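Local coordinates for 2-c-methyl-d-erythritol 4-phosphate cytidylyltransferase (Streptococcus pneumoniae, PDB 2VSH), which transfers the cytidylyl group of CTP to D-ribitol 5-phosphate, making the CDP-activated ribitol used for teichoic acid precursors, at residues A[167-172]-A[215-220]; A[29-32]-A[38-41]. One frame throughout, in Å; residues are numbered along the deposited sequence.

Contact 1 (A[167-172]-A[215-220]); sequences QGQTPQ and YSNLKI
Asn217 reaches out of the loop 215-220 with its amide and gives both hydrogens of ND2 to strand 165-175. The shorter bond runs from Asn217 ND2 to the backbone O of Thr170 at 2.8 Å, lying in the plane of the Asn amide and nearly in line with the carbonyl. In the second, from Asn217 ND2 to Gln169 OE1 (3.2 Å), the two amides stand almost perpendicular (87°), and ND2 lies above the Gln169 carbonyl plane, not on a lone pair. CG of Asn217 is anti to its backbone N (chi1 -172°), which carries the short side chain across to the strand. Asparagine suits the place because its one NH2 supplies two acceptors; its backbone centres an inverse gamma turn.

The buried part is compact. Gln169 OE1 is packed against Asn217 CB, and Gln169 NE2 is held by the backbone O of Glu214. Toward the outer side the contact thins: the exposed Tyr215 makes no close contact with 167-172, while its OH bonds to Glu142 O.

The chain turns a corner at Thr170, and a cis peptide joins it to Pro171. The contact thus fastens the loop leading to helix 223-232 onto the central mixed sheet of the GT-A-like IspD/TarI cytidylyltransferase fold.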
loop_
_atom_site.group_PDB
_atom_site.type_symbol
_atom_site.label_atom_id
_atom_site.label_comp_id
_atom_site.label_asym_id
_atom_site.label_seq_id
_atom_site.Cartn_x
_atom_site.Cartn_y
_atom_site.Cartn_z
ATOM N N GLN A 167 -3.046 -0.146 7.664
ATOM C CA GLN A 167 -2.569 -1.222 6.804
ATOM C C GLN A 167 -2.507 -2.506 7.636
ATOM O O GLN A 167 -1.866 -2.549 8.700
ATOM C CB GLN A 167 -1.192 -0.898 6.218
ATOM C CG GLN A 167 -0.524 -2.066 5.497
ATOM C CD GLN A 167 0.974 -1.877 5.318
ATOM O OE1 GLN A 167 1.784 -2.589 5.923
ATOM N NE2 GLN A 167 1.350 -0.911 4.491
ATOM N N GLY A 168 -3.201 -3.535 7.158
ATOM C CA GLY A 168 -3.262 -4.816 7.841
ATOM C C GLY A 168 -1.991 -5.589 7.613
ATOM O O GLY A 168 -1.523 -5.703 6.487
ATOM N N GLN A 169 -1.432 -6.125 8.694
ATOM C CA GLN A 169 -0.259 -6.970 8.608
ATOM C C GLN A 169 -0.597 -8.295 9.263
ATOM O O GLN A 169 -1.764 -8.596 9.468
ATOM C CB GLN A 169 0.933 -6.314 9.304
ATOM C CG GLN A 169 1.269 -4.900 8.819
ATOM C CD GLN A 169 2.541 -4.348 9.470
ATOM O OE1 GLN A 169 2.845 -4.639 10.633
ATOM N NE2 GLN A 169 3.295 -3.563 8.709
ATOM N N THR A 170 0.422 -9.090 9.572
ATOM C CA THR A 170 0.266 -10.207 10.496
ATOM C C THR A 170 1.356 -10.055 11.571
ATOM O O THR A 170 2.323 -9.334 11.339
ATOM C CB THR A 170 0.243 -11.595 9.791
ATOM O OG1 THR A 170 1.552 -11.980 9.348
ATOM C CG2 THR A 170 -0.761 -11.622 8.617
ATOM N N PRO A 171 1.224 -10.736 12.733
ATOM C CA PRO A 171 0.223 -11.735 13.175
ATOM C C PRO A 171 -1.265 -11.369 13.231
ATOM O O PRO A 171 -1.652 -10.201 13.321
ATOM C CB PRO A 171 0.719 -12.144 14.576
ATOM C CG PRO A 171 2.155 -11.865 14.578
ATOM C CD PRO A 171 2.292 -10.588 13.737
ATOM N N GLN A 172 -2.077 -12.416 13.153
ATOM C CA GLN A 172 -3.478 -12.389 13.500
ATOM C C GLN A 172 -3.668 -13.535 14.488
ATOM O O GLN A 172 -3.328 -14.689 14.195
ATOM C CB GLN A 172 -4.348 -12.565 12.254
ATOM C CG GLN A 172 -4.109 -11.491 11.214
ATOM C CD GLN A 172 -5.014 -11.586 9.986
ATOM O OE1 GLN A 172 -5.444 -10.567 9.457
ATOM N NE2 GLN A 172 -5.287 -12.802 9.524
ATOM N N TYR A 215 6.492 -0.695 10.203
ATOM C CA TYR A 215 6.637 -0.451 8.771
ATOM C C TYR A 215 7.650 -1.404 8.140
ATOM O O TYR A 215 7.523 -1.786 6.977
ATOM C CB TYR A 215 6.934 1.032 8.496
ATOM C CG TYR A 215 5.697 1.850 8.762
ATOM C CD1 TYR A 215 5.618 2.711 9.853
ATOM C CD2 TYR A 215 4.566 1.697 7.961
ATOM C CE1 TYR A 215 4.445 3.438 10.116
ATOM C CE2 TYR A 215 3.398 2.411 8.215
ATOM C CZ TYR A 215 3.342 3.273 9.282
ATOM O OH TYR A 215 2.169 3.964 9.512
ATOM N N SER A 216 8.619 -1.822 8.946
ATOM C CA SER A 216 9.630 -2.802 8.555
ATOM C C SER A 216 9.075 -4.240 8.494
ATOM O O SER A 216 9.727 -5.112 7.938
ATOM C CB SER A 216 10.808 -2.750 9.540
ATOM O OG SER A 216 10.354 -3.144 10.831
ATOM N N ASN A 217 7.888 -4.485 9.055
ATOM C CA ASN A 217 7.240 -5.822 8.951
ATOM C C ASN A 217 6.770 -6.107 7.503
ATOM O O ASN A 217 5.616 -6.482 7.256
ATOM C CB ASN A 217 6.111 -5.955 9.978
ATOM C CG ASN A 217 5.521 -7.374 10.076
ATOM O OD1 ASN A 217 6.158 -8.374 9.747
ATOM N ND2 ASN A 217 4.299 -7.449 10.587
ATOM N N LEU A 218 7.713 -5.942 6.568
ATOM C CA LEU A 218 7.509 -6.131 5.132
ATOM C C LEU A 218 6.991 -7.528 4.777
ATOM O O LEU A 218 7.447 -8.521 5.331
ATOM C CB LEU A 218 8.839 -5.860 4.385
ATOM C CG LEU A 218 8.965 -6.065 2.866
ATOM C CD1 LEU A 218 8.215 -5.000 2.061
ATOM C CD2 LEU A 218 10.422 -6.081 2.426
ATOM N N LYS A 219 6.033 -7.576 3.854
ATOM C CA LYS A 219 5.594 -8.809 3.233
ATOM C C LYS A 219 6.356 -8.968 1.913
ATOM O O LYS A 219 6.269 -8.109 1.039
ATOM C CB LYS A 219 4.085 -8.780 2.987
ATOM C CG LYS A 219 3.525 -10.113 2.547
ATOM C CD LYS A 219 2.022 -10.074 2.327
ATOM C CE LYS A 219 1.480 -11.490 2.341
ATOM N NZ LYS A 219 0.084 -11.525 1.868
ATOM N N ILE A 220 7.128 -10.043 1.784
ATOM C CA ILE A 220 7.964 -10.211 0.589
ATOM C C ILE A 220 7.142 -10.934 -0.472
ATOM O O ILE A 220 7.047 -12.154 -0.463
ATOM C CB ILE A 220 9.307 -10.935 0.892
ATOM C CG1 ILE A 220 10.074 -10.186 1.984
ATOM C CG2 ILE A 220 10.153 -11.057 -0.385
ATOM C CD1 ILE A 220 11.204 -10.979 2.635
#

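Contact 2 (A[29-32]-A[38-41]); sequences GDRP and IEKF
Arg31 and Glu39 form a surface salt bridge that joins a short two-stranded antiparallel hairpin, 27-28 with 31-32, to helix 33-42, the helix that follows it directly in this cytidylyltransferase fold. Pro32 stands at the N-cap position, so the chain passes from strand to helix between the two charged residues.

From CB, the arginine chain sets out toward the helix, with CG anti to the carbonyl carbon (chi1 -83°). It then bends at both chi2 and chi3, which brings the guanidinium round to face Glu39. The aliphatic part makes little contact with the helix segment: CD is the first atom to approach, 3.9 Å from Glu39 OE2. At NE the polar contact begins, with a weak hydrogen bond of 2.9 Å to Glu39 OE2. CZ is about equally far from both carboxylate oxygens, and NH2 makes the second weak hydrogen bond, to Glu39 OE1.

The glutamate meets this edge with a chain extended beyond CG; together with the bent arginine it bridges the 10.5 Å between the CA atoms of Arg31 and Glu39. Its two oxygens match two adjacent N-H groups, a pairing for which arginine and glutamate are well suited. The guanidinium and carboxylate planes are tilted by 25°, and both bonds are bent. Arg31 also packs on Tyr69 of helix 59-69, while Glu39 touches Leu70 just beyond that helix. The shortest approach of the bridge is Arg31 NH2 to Glu39 OE1, 2.6 Å, with an N-H...O angle of 128°.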
loop_
_atom_site.group_PDB
_atom_site.type_symbol
_atom_site.label_atom_id
_atom_site.label_comp_id
_atom_site.label_asym_id
_atom_site.label_seq_id
_atom_site.Cartn_x
_atom_site.Cartn_y
_atom_site.Cartn_z
ATOM N N GLY A 29 19.842 -13.349 2.561
ATOM C CA GLY A 29 21.134 -13.431 3.224
ATOM C C GLY A 29 21.696 -14.794 2.901
ATOM O O GLY A 29 22.133 -15.036 1.776
ATOM N N ASP A 30 21.638 -15.708 3.867
ATOM C CA ASP A 30 22.190 -17.044 3.666
ATOM C C ASP A 30 21.226 -18.178 4.071
ATOM O O ASP A 30 21.613 -19.350 4.132
ATOM C CB ASP A 30 23.557 -17.155 4.357
ATOM C CG ASP A 30 24.620 -16.240 3.715
ATOM O OD1 ASP A 30 25.104 -16.549 2.595
ATOM O OD2 ASP A 30 24.978 -15.205 4.333
ATOM N N ARG A 31 19.960 -17.819 4.292
ATOM C CA ARG A 31 18.923 -18.759 4.725
ATOM C C ARG A 31 17.596 -18.418 4.059
ATOM O O ARG A 31 17.335 -17.238 3.808
ATOM C CB ARG A 31 18.766 -18.687 6.247
ATOM C CG ARG A 31 19.796 -19.535 6.969
ATOM C CD ARG A 31 20.258 -18.969 8.305
ATOM N NE ARG A 31 19.274 -18.115 8.959
ATOM C CZ ARG A 31 19.500 -16.843 9.269
ATOM N NH1 ARG A 31 20.670 -16.281 8.980
ATOM N NH2 ARG A 31 18.564 -16.129 9.870
ATOM N N PRO A 32 16.759 -19.443 3.772
ATOM C CA PRO A 32 15.456 -19.207 3.142
ATOM C C PRO A 32 14.591 -18.290 3.981
ATOM O O PRO A 32 14.628 -18.350 5.222
ATOM C CB PRO A 32 14.803 -20.601 3.091
ATOM C CG PRO A 32 15.928 -21.571 3.207
ATOM C CD PRO A 32 16.990 -20.874 4.036
ATOM N N ILE A 38 10.499 -18.561 10.861
ATOM C CA ILE A 38 10.377 -19.580 11.919
ATOM C C ILE A 38 11.320 -19.260 13.097
ATOM O O ILE A 38 10.915 -19.356 14.262
ATOM C CB ILE A 38 10.643 -20.997 11.391
ATOM C CG1 ILE A 38 9.544 -21.438 10.420
ATOM C CG2 ILE A 38 10.729 -22.001 12.554
ATOM C CD1 ILE A 38 9.876 -22.738 9.644
ATOM N N GLU A 39 12.550 -18.855 12.769
ATOM C CA GLU A 39 13.560 -18.408 13.750
ATOM C C GLU A 39 13.046 -17.387 14.755
ATOM O O GLU A 39 13.355 -17.481 15.929
ATOM C CB GLU A 39 14.779 -17.797 13.050
ATOM C CG GLU A 39 15.865 -18.803 12.707
ATOM C CD GLU A 39 16.978 -18.194 11.868
ATOM O OE1 GLU A 39 17.010 -16.949 11.720
ATOM O OE2 GLU A 39 17.824 -18.961 11.354
ATOM N N LYS A 40 12.276 -16.409 14.279
ATOM C CA LYS A 40 11.726 -15.368 15.139
ATOM C C LYS A 40 10.768 -15.919 16.188
ATOM O O LYS A 40 10.556 -15.268 17.212
ATOM C CB LYS A 40 11.007 -14.284 14.320
ATOM C CG LYS A 40 11.850 -13.523 13.300
ATOM C CD LYS A 40 12.990 -12.761 13.948
ATOM C CE LYS A 40 13.602 -11.799 12.965
ATOM N NZ LYS A 40 14.322 -12.516 11.867
ATOM N N PHE A 41 10.190 -17.103 15.934
ATOM C CA PHE A 41 9.230 -17.740 16.863
ATOM C C PHE A 41 9.838 -18.771 17.831
ATOM O O PHE A 41 9.280 -19.012 18.907
ATOM C CB PHE A 41 8.076 -18.405 16.101
ATOM C CG PHE A 41 7.033 -17.440 15.597
ATOM C CD1 PHE A 41 5.912 -17.147 16.370
ATOM C CD2 PHE A 41 7.172 -16.822 14.349
ATOM C CE1 PHE A 41 4.932 -16.266 15.909
ATOM C CE2 PHE A 41 6.194 -15.928 13.871
ATOM C CZ PHE A 41 5.073 -15.649 14.655
#

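Overall arrangement
Contact 2 closes along the chain before contact 1 opens, and the two do not touch: their centres lie 16 Å apart and their nearest atoms about 5 Å. Contact 1 is buried, about 9 Å from the centre of the chain, whereas contact 2 is on the surface, about 16 Å from it. They also differ in their bearing on the CTP site. In contact 1 the side chain of Thr170 is about 4 Å from that of Arg86 and about 6 Å from that of Leu8, both expected to bind CTP. In contact 2 Glu39 remains about 12 Å, side chain to side chain, from Ser114, also expected to bind CTP. The loop between strand 108-113 and helix 121-133 adjoins both: Arg116 bonds to Asn217 O, and Pro117 O accepts a hydrogen bond from Lys40 NZ.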